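Local coordinates for protein starch synthase I (Hordeum vulgare, PDB 4HLN) that is a plant glycosyltransferase of the starch synthase family, built from two Rossmann-like domains arranged as in the GT-B fold, at residues 265-270 with 620-625; 298-303 with 390-395. One frame throughout, in Å; residues are numbered along the deposited sequence.

Contact 1: 265-270 with 620-625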
loop_
_atom_site.group_PDB
_atom_site.type_symbol
_atom_site.label_atom_id
_atom_site.label_comp_id
_atom_site.label_asym_id
_atom_site.label_seq_id
_atom_site.Cartn_x
_atom_site.Cartn_y
_atom_site.Cartn_z
ATOM N N MET A 265 -10.326 -16.729 -5.804
ATOM C CA MET A 265 -9.051 -16.118 -5.520
ATOM C C MET A 265 -9.156 -15.511 -4.122
ATOM O O MET A 265 -9.955 -14.596 -3.886
ATOM C CB MET A 265 -8.666 -15.073 -6.579
ATOM C CG MET A 265 -7.326 -14.346 -6.264
ATOM S SD MET A 265 -5.843 -15.388 -6.034
ATOM C CE MET A 265 -5.601 -15.974 -7.710
ATOM N N PHE A 266 -8.397 -16.074 -3.184
ATOM C CA PHE A 266 -8.288 -15.482 -1.860
ATOM C C PHE A 266 -7.175 -14.455 -1.876
ATOM O O PHE A 266 -6.045 -14.781 -2.208
ATOM C CB PHE A 266 -7.955 -16.533 -0.823
ATOM C CG PHE A 266 -9.058 -17.493 -0.564
ATOM C CD1 PHE A 266 -9.890 -17.326 0.524
ATOM C CD2 PHE A 266 -9.261 -18.576 -1.400
ATOM C CE1 PHE A 266 -10.917 -18.226 0.775
ATOM C CE2 PHE A 266 -10.274 -19.476 -1.156
ATOM C CZ PHE A 266 -11.106 -19.303 -0.066
ATOM N N VAL A 267 -7.510 -13.215 -1.537
ATOM C CA VAL A 267 -6.514 -12.166 -1.355
ATOM C C VAL A 267 -6.336 -11.910 0.136
ATOM O O VAL A 267 -7.161 -11.253 0.773
ATOM C CB VAL A 267 -6.942 -10.863 -2.015
ATOM C CG1 VAL A 267 -5.888 -9.809 -1.801
ATOM C CG2 VAL A 267 -7.160 -11.084 -3.474
ATOM N N VAL A 268 -5.264 -12.445 0.698
ATOM C CA VAL A 268 -5.046 -12.318 2.128
ATOM C C VAL A 268 -4.063 -11.200 2.507
ATOM O O VAL A 268 -2.962 -11.104 1.987
ATOM C CB VAL A 268 -4.674 -13.664 2.711
ATOM C CG1 VAL A 268 -5.617 -14.702 2.116
ATOM C CG2 VAL A 268 -3.247 -14.006 2.370
ATOM N N ASN A 269 -4.503 -10.332 3.404
ATOM C CA ASN A 269 -3.755 -9.126 3.715
ATOM C C ASN A 269 -2.980 -9.263 4.991
ATOM O O ASN A 269 -3.567 -9.426 6.070
ATOM C CB ASN A 269 -4.689 -7.927 3.796
ATOM C CG ASN A 269 -5.233 -7.549 2.442
ATOM O OD1 ASN A 269 -4.769 -6.599 1.819
ATOM N ND2 ASN A 269 -6.201 -8.316 1.961
ATOM N N ASP A 270 -1.655 -9.228 4.851
ATOM C CA ASP A 270 -0.764 -9.131 6.000
ATOM C C ASP A 270 -0.823 -10.356 6.901
ATOM O O ASP A 270 -1.335 -11.398 6.501
ATOM C CB ASP A 270 -1.079 -7.846 6.771
ATOM C CG ASP A 270 -0.778 -6.589 5.945
ATOM O OD1 ASP A 270 0.378 -6.454 5.454
ATOM O OD2 ASP A 270 -1.707 -5.760 5.761
ATOM N N GLN A 620 -4.494 -9.514 -13.981
ATOM C CA GLN A 620 -3.423 -10.221 -14.657
ATOM C C GLN A 620 -2.791 -11.220 -13.695
ATOM O O GLN A 620 -2.685 -12.417 -13.974
ATOM C CB GLN A 620 -2.382 -9.203 -15.140
ATOM C CG GLN A 620 -1.135 -9.810 -15.746
ATOM C CD GLN A 620 -1.415 -10.527 -17.062
ATOM O OE1 GLN A 620 -1.108 -10.005 -18.139
ATOM N NE2 GLN A 620 -2.001 -11.730 -16.983
ATOM N N ILE A 621 -2.396 -10.707 -12.540
ATOM C CA ILE A 621 -1.784 -11.516 -11.510
ATOM C C ILE A 621 -2.610 -12.755 -11.201
ATOM O O ILE A 621 -2.085 -13.863 -11.233
ATOM C CB ILE A 621 -1.524 -10.662 -10.251
ATOM C CG1 ILE A 621 -0.365 -9.705 -10.524
ATOM C CG2 ILE A 621 -1.230 -11.523 -9.027
ATOM C CD1 ILE A 621 -0.209 -8.647 -9.469
ATOM N N PHE A 622 -3.896 -12.574 -10.925
ATOM C CA PHE A 622 -4.784 -13.709 -10.638
ATOM C C PHE A 622 -4.814 -14.708 -11.761
ATOM O O PHE A 622 -4.960 -15.897 -11.522
ATOM C CB PHE A 622 -6.215 -13.255 -10.371
ATOM C CG PHE A 622 -6.327 -12.244 -9.276
ATOM C CD1 PHE A 622 -5.352 -12.162 -8.294
ATOM C CD2 PHE A 622 -7.392 -11.366 -9.235
ATOM C CE1 PHE A 622 -5.440 -11.225 -7.285
ATOM C CE2 PHE A 622 -7.486 -10.422 -8.235
ATOM C CZ PHE A 622 -6.512 -10.349 -7.255
ATOM N N GLU A 623 -4.696 -14.228 -12.992
ATOM C CA GLU A 623 -4.720 -15.142 -14.123
ATOM C C GLU A 623 -3.501 -16.048 -14.125
ATOM O O GLU A 623 -3.630 -17.280 -14.259
ATOM C CB GLU A 623 -4.905 -14.400 -15.441
ATOM C CG GLU A 623 -6.365 -13.973 -15.622
ATOM C CD GLU A 623 -7.366 -15.094 -15.250
ATOM O OE1 GLU A 623 -7.116 -16.275 -15.601
ATOM O OE2 GLU A 623 -8.399 -14.795 -14.601
ATOM N N TRP A 624 -2.329 -15.446 -13.937
ATOM C CA TRP A 624 -1.124 -16.223 -13.704
ATOM C C TRP A 624 -1.308 -17.251 -12.585
ATOM O O TRP A 624 -0.863 -18.387 -12.715
ATOM C CB TRP A 624 0.018 -15.311 -13.348
ATOM C CG TRP A 624 0.431 -14.466 -14.458
ATOM C CD1 TRP A 624 0.317 -14.742 -15.788
ATOM C CD2 TRP A 624 1.033 -13.179 -14.360
ATOM N NE1 TRP A 624 0.821 -13.702 -16.530
ATOM C CE2 TRP A 624 1.269 -12.728 -15.675
ATOM C CE3 TRP A 624 1.399 -12.363 -13.291
ATOM C CZ2 TRP A 624 1.861 -11.496 -15.945
ATOM C CZ3 TRP A 624 1.984 -11.136 -13.561
ATOM C CH2 TRP A 624 2.206 -10.716 -14.877
ATOM N N ALA A 625 -1.963 -16.865 -11.494
ATOM C CA ALA A 625 -2.106 -17.782 -10.373
ATOM C C ALA A 625 -2.944 -18.979 -10.755
ATOM O O ALA A 625 -2.615 -20.117 -10.399
ATOM C CB ALA A 625 -2.704 -17.092 -9.164
#

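Contact 2: 298-303 with 390-395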
loop_
_atom_site.group_PDB
_atom_site.type_symbol
_atom_site.label_atom_id
_atom_site.label_comp_id
_atom_site.label_asym_id
_atom_site.label_seq_id
_atom_site.Cartn_x
_atom_site.Cartn_y
_atom_site.Cartn_z
ATOM N N VAL A 298 -0.887 -10.198 0.132
ATOM C CA VAL A 298 -0.600 -8.772 0.035
ATOM C C VAL A 298 0.113 -8.306 1.295
ATOM O O VAL A 298 -0.401 -8.452 2.413
ATOM C CB VAL A 298 -1.866 -7.913 -0.100
ATOM C CG1 VAL A 298 -1.462 -6.446 -0.144
ATOM C CG2 VAL A 298 -2.676 -8.300 -1.330
ATOM N N ILE A 299 1.296 -7.734 1.104
ATOM C CA ILE A 299 2.147 -7.355 2.210
ATOM C C ILE A 299 2.314 -5.849 2.229
ATOM O O ILE A 299 3.026 -5.284 1.390
ATOM C CB ILE A 299 3.541 -7.975 2.065
ATOM C CG1 ILE A 299 3.456 -9.491 1.973
ATOM C CG2 ILE A 299 4.425 -7.583 3.225
ATOM C CD1 ILE A 299 4.816 -10.158 2.003
ATOM N N HIS A 300 1.661 -5.201 3.186
ATOM C CA HIS A 300 1.783 -3.761 3.332
ATOM C C HIS A 300 2.970 -3.385 4.231
ATOM O O HIS A 300 3.547 -2.314 4.090
ATOM C CB HIS A 300 0.476 -3.166 3.851
ATOM C CG HIS A 300 -0.700 -3.441 2.970
ATOM N ND1 HIS A 300 -1.638 -4.410 3.263
ATOM C CD2 HIS A 300 -1.078 -2.893 1.790
ATOM C CE1 HIS A 300 -2.550 -4.439 2.306
ATOM N NE2 HIS A 300 -2.235 -3.526 1.404
ATOM N N ASN A 301 3.340 -4.272 5.146
ATOM C CA ASN A 301 4.531 -4.063 5.968
ATOM C C ASN A 301 5.217 -5.370 6.360
ATOM O O ASN A 301 4.605 -6.438 6.329
ATOM C CB ASN A 301 4.193 -3.292 7.240
ATOM C CG ASN A 301 3.549 -4.174 8.293
ATOM O OD1 ASN A 301 4.237 -4.844 9.068
ATOM N ND2 ASN A 301 2.216 -4.198 8.309
ATOM N N LEU A 302 6.480 -5.250 6.758
ATOM C CA LEU A 302 7.330 -6.367 7.131
ATOM C C LEU A 302 7.698 -6.332 8.616
ATOM O O LEU A 302 8.381 -7.220 9.116
ATOM C CB LEU A 302 8.610 -6.336 6.301
ATOM C CG LEU A 302 8.445 -6.571 4.801
ATOM C CD1 LEU A 302 9.803 -6.689 4.093
ATOM C CD2 LEU A 302 7.654 -7.841 4.612
ATOM N N ALA A 303 7.250 -5.300 9.317
ATOM C CA ALA A 303 7.533 -5.169 10.741
ATOM C C ALA A 303 6.793 -6.201 11.575
ATOM O O ALA A 303 7.367 -6.801 12.478
ATOM C CB ALA A 303 7.155 -3.779 11.210
ATOM N N ASN A 390 5.261 -9.119 -7.078
ATOM C CA ASN A 390 4.795 -7.907 -7.753
ATOM C C ASN A 390 4.621 -6.824 -6.718
ATOM O O ASN A 390 4.343 -7.109 -5.550
ATOM C CB ASN A 390 3.451 -8.138 -8.444
ATOM C CG ASN A 390 3.458 -9.345 -9.376
ATOM O OD1 ASN A 390 3.124 -10.481 -8.980
ATOM N ND2 ASN A 390 3.834 -9.103 -10.622
ATOM N N GLY A 391 4.777 -5.575 -7.139
ATOM C CA GLY A 391 4.598 -4.461 -6.228
ATOM C C GLY A 391 3.133 -4.151 -5.989
ATOM O O GLY A 391 2.265 -4.561 -6.763
ATOM N N ILE A 392 2.855 -3.433 -4.906
ATOM C CA ILE A 392 1.505 -2.955 -4.647
ATOM C C ILE A 392 1.165 -1.926 -5.715
ATOM O O ILE A 392 1.994 -1.105 -6.060
ATOM C CB ILE A 392 1.397 -2.254 -3.283
ATOM C CG1 ILE A 392 2.142 -3.035 -2.192
ATOM C CG2 ILE A 392 -0.054 -2.051 -2.922
ATOM C CD1 ILE A 392 1.250 -3.805 -1.259
ATOM N N VAL A 393 -0.043 -1.973 -6.257
ATOM C CA VAL A 393 -0.463 -0.954 -7.213
ATOM C C VAL A 393 -1.722 -0.285 -6.702
ATOM O O VAL A 393 -2.679 -0.965 -6.319
ATOM C CB VAL A 393 -0.716 -1.529 -8.628
ATOM C CG1 VAL A 393 -1.228 -0.428 -9.581
ATOM C CG2 VAL A 393 0.553 -2.173 -9.177
ATOM N N ASN A 394 -1.701 1.049 -6.687
ATOM C CA ASN A 394 -2.815 1.842 -6.175
ATOM C C ASN A 394 -3.449 2.741 -7.247
ATOM O O ASN A 394 -2.928 2.872 -8.359
ATOM C CB ASN A 394 -2.375 2.671 -4.949
ATOM C CG ASN A 394 -1.875 1.796 -3.769
ATOM O OD1 ASN A 394 -0.734 1.933 -3.317
ATOM N ND2 ASN A 394 -2.741 0.916 -3.266
ATOM N N GLY A 395 -4.590 3.339 -6.916
ATOM C CA GLY A 395 -5.233 4.291 -7.803
ATOM C C GLY A 395 -5.577 5.571 -7.064
ATOM O O GLY A 395 -5.407 5.663 -5.841
#

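Contact 1: 265-270 with 620-625
Met265 and Phe622 mark the closest backbone approach, with CA atoms 7.1 Å apart, where strand 265-269 packs against helix 620-625. The two axes come within 10.4 Å of each other and their directions make an angle of 120°, so the helix runs diagonally over the strand and meets mainly its first residues. Met265, Phe622 and Ala625 each point their CB toward the other segment. With CG anti to the backbone N (chi1 177°), Met265 CG lies over one face of the Phe622 ring, 3.8 Å from the centroid and only 18° off the ring normal, a CH-pi contact. The bend at chi2 then brings Met265 SD obliquely to the Phe622 ring, 4.7 Å from its centroid, as a Met-aromatic contact. A further bend at chi3 carries the methyl Met265 CE to 3.4 Å from Ala625 CB. This helix, 611-627, is the last of the chain; its return from the second domain to pack on the first domain's central sheet is a common feature of GT-B proteins. Methionine suits the place because its flexible, polarisable chain can follow both an aromatic face and the small alanine about one helical turn further on. Val267, two residues along the strand, sends CG2 obliquely to the far end of the ring, 3.9 Å from Phe622 CZ. Phe622 also touches Ile127 of the neighbouring strand 126-130. Polar groups anchor the helix around this apolar patch: Glu623 forms a salt bridge with Arg125, and the Ala625 carbonyl accepts a hydrogen bond from Arg294.

Contact 2: 298-303 with 390-395
Ile392 meets Val298 and His300 through a single methyl, CD1, and its side chain lies at about a right angle to each of theirs. The CB of Ile392 points toward segment 298-303; CG1 sits beside the backbone N and anti to the carbonyl carbon (chi1 -43°), which extends the longer branch across the 7.8 Å between the CA atoms of Val298 and Ile392. At the end of that branch Ile392 CD1 lies 3.9 Å from Val298 CG1. Ile392 CD1 approaches the imidazole obliquely, 3.9 Å from His300 CD2. Between these two residues, Ile299 O is 3.5 Å from Ile392 CD1. Isoleucine suits the place because its longer branch carries an apolar methyl across to the other segment. Val298, buried and also beta-branched, lies near the end of strand 294-299, which runs parallel to its neighbours, and His300 follows in the loop just after it. The imidazole is steadied by its other side, for ND1 is hydrogen-bonded to Asp270 OD2. Loops after the carboxyl ends of parallel strands line the cleft of GT-B proteins, and His300, which also touches Pro526 of the second domain, is placed consistently with this. Segment 390-395 leaves the last strand of the sheet; here Ile392 rests on Val359 and Tyr618. Across the contact itself the interactions are van der Waals touches converging on one methyl, with no hydrogen bond. Such packing is short-ranged and weakly directional, so the orientation of the imidazole is probably set more by the Asp270 hydrogen bond than by Ile392, which supplies an apolar neighbour.

In the fold
Both contacts rest on the parallel part of the first domain's mixed sheet, where strands 264-269 and 294-299 are neighbours; their centres are about 12 Å apart. Contact 1 is wholly buried and joins a strand to the C-terminal helix, whereas contact 2, though its centre is nearer that of the chain (about 4 Å against about 15 Å), is only partly buried and involves strand ends and loops. Helix 611-627 also reaches contact 2, through Tyr618. The two sites meet directly: Val267 CG1 packs 3.6 Å from Val298 CG2. Contact 1 is all apolar, with a sulfur and an aromatic ring, whereas contact 2 sets one aliphatic methyl beside a valine, a histidine and a backbone carbonyl.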